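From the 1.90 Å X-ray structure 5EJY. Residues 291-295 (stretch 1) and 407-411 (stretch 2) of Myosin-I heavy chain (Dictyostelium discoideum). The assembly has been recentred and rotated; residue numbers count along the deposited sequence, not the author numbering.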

# COMPACT_ATOMS: atom_id res chain seq x y z
N LYS A 291 -11.79 7.94 -3.86
CA LYS A 291 -12.67 7.18 -4.73
C LYS A 291 -12.02 6.99 -6.08
O LYS A 291 -11.71 7.96 -6.78
CB LYS A 291 -14.03 7.86 -4.91
CG LYS A 291 -15.01 6.97 -5.67
CD LYS A 291 -16.44 7.50 -5.60
CE LYS A 291 -17.39 6.57 -6.32
NZ LYS A 291 -18.82 6.92 -6.06
N LYS A 292 -11.82 5.72 -6.45
CA LYS A 292 -11.12 5.39 -7.69
C LYS A 292 -12.09 5.06 -8.82
O LYS A 292 -11.90 5.48 -9.97
CB LYS A 292 -10.21 4.17 -7.45
CG LYS A 292 -9.42 3.70 -8.69
CD LYS A 292 -8.49 2.54 -8.31
CE LYS A 292 -7.72 2.00 -9.52
NZ LYS A 292 -6.87 0.85 -9.07
N LEU A 293 -13.12 4.29 -8.49
CA LEU A 293 -14.00 3.71 -9.51
C LEU A 293 -15.42 4.22 -9.34
O LEU A 293 -15.93 4.31 -8.22
CB LEU A 293 -13.97 2.18 -9.41
CG LEU A 293 -12.62 1.55 -9.78
CD1 LEU A 293 -12.46 0.18 -9.15
CD2 LEU A 293 -12.48 1.48 -11.29
N PHE A 294 -16.06 4.56 -10.45
CA PHE A 294 -17.41 5.12 -10.41
C PHE A 294 -18.41 4.20 -11.08
O PHE A 294 -18.67 4.30 -12.28
CB PHE A 294 -17.41 6.51 -11.03
CG PHE A 294 -16.57 7.49 -10.27
CD1 PHE A 294 -15.20 7.52 -10.43
CD2 PHE A 294 -17.15 8.35 -9.35
CE1 PHE A 294 -14.42 8.40 -9.72
CE2 PHE A 294 -16.39 9.23 -8.63
CZ PHE A 294 -15.03 9.27 -8.81
N PHE A 295 -18.99 3.30 -10.29
CA PHE A 295 -19.92 2.29 -10.80
C PHE A 295 -21.37 2.74 -10.60
O PHE A 295 -21.71 3.33 -9.57
CB PHE A 295 -19.68 0.95 -10.11
CG PHE A 295 -18.35 0.33 -10.42
CD1 PHE A 295 -17.72 0.56 -11.64
CD2 PHE A 295 -17.72 -0.50 -9.50
CE1 PHE A 295 -16.50 -0.02 -11.92
CE2 PHE A 295 -16.50 -1.08 -9.79
CZ PHE A 295 -15.89 -0.84 -11.00
N ALA A 407 -17.17 15.39 -13.24
CA ALA A 407 -17.87 14.73 -12.14
C ALA A 407 -18.10 13.26 -12.44
O ALA A 407 -18.47 12.91 -13.55
CB ALA A 407 -19.20 15.42 -11.84
N ASN A 408 -17.90 12.41 -11.44
CA ASN A 408 -18.21 10.99 -11.59
C ASN A 408 -17.32 10.25 -12.59
O ASN A 408 -17.73 9.25 -13.19
CB ASN A 408 -19.68 10.81 -11.92
CG ASN A 408 -20.58 11.44 -10.87
OD1 ASN A 408 -20.42 11.20 -9.68
ND2 ASN A 408 -21.51 12.29 -11.32
N CYS A 409 -16.10 10.74 -12.76
CA CYS A 409 -15.11 10.11 -13.64
C CYS A 409 -13.83 9.81 -12.88
O CYS A 409 -13.41 10.60 -12.04
CB CYS A 409 -14.75 11.06 -14.79
SG CYS A 409 -16.08 11.40 -15.95
N SER A 410 -13.17 8.71 -13.23
CA SER A 410 -11.82 8.43 -12.75
C SER A 410 -10.86 9.23 -13.62
O SER A 410 -10.85 9.07 -14.84
CB SER A 410 -11.52 6.93 -12.87
OG SER A 410 -12.58 6.13 -12.35
N LEU A 411 -10.04 10.07 -13.00
CA LEU A 411 -9.25 11.05 -13.73
C LEU A 411 -7.79 10.65 -13.83
O LEU A 411 -7.20 10.17 -12.85
CB LEU A 411 -9.36 12.41 -13.04
CG LEU A 411 -10.77 12.98 -12.88
CD1 LEU A 411 -10.71 14.36 -12.26
CD2 LEU A 411 -11.50 12.99 -14.23

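The contact between residues 291-295 and 407-411 is small, burying 207 Å² over both sides, and it rests on three residues: Phe294 in the first stretch, and Ser410 and Asn408 in the second. The two segments lie far apart in sequence, and their backbones approach with CA atoms 5.9 Å apart at Lys292 and Ser410 and 6.0 Å apart at Phe294 and Asn408.

Phe294 contributes the largest share, with 80 Å² covered by the second stretch. Its CA-to-CB bond points toward that stretch, and with chi1 at -64° (m) and chi2 at 80° the ring is laid against the backbone of Asn408 and Cys409. Over one face lie Asn408 C and Cys409 N, so this face of the ring packs on the peptide between Asn408 and Cys409. The surrounding contacts are close: Phe294 CB is 3.5 Å from Asn408 O, and Phe294 CE1 is 3.4 Å from Cys409 O. A broad, planar side chain suits this position because it can cover a run of main chain while remaining buried itself.

At the edge of the ring, near its plane, sits the hydroxyl of Ser410, with Ser410 OG 3.5 Å from Phe294 CD1. The same oxygen makes the one hydrogen bond between the stretches, donating to the main-chain carbonyl of Lys292 over a short Ser410 OG to Lys292 O distance of 2.6 Å. Although the CA-to-CB bond of Ser410 runs sideways, the m rotamer (chi1 -48°) places OG within reach of the carbonyl. Serine fits here because its short side chain carries a donor close to its own backbone, and the bond satisfies a carbonyl of a buried residue that lacks regular secondary structure. Lys292 takes part through its main chain; its CA-to-CB bond points away, and its extended, all-t side chain ends in an amino group hydrogen-bonded elsewhere in the structure.

Asn408, exposed in the structure as a whole, has 41 Å² covered by the first stretch. Its positive phi (67/29) is a conformation that asparagine tolerates better than most residues. Its CA-to-CB bond runs sideways and the side chain only grazes the ring, with Asn408 OD1 4.4 Å from Phe294 CD2, so the closer approach is made by its backbone. Cys409, whose CA-to-CB bond points away, likewise meets the ring through main-chain atoms. The junction thus combines one polar tie, from the Ser410 hydroxyl to a carbonyl, with an aromatic ring packed on the neighbouring backbone.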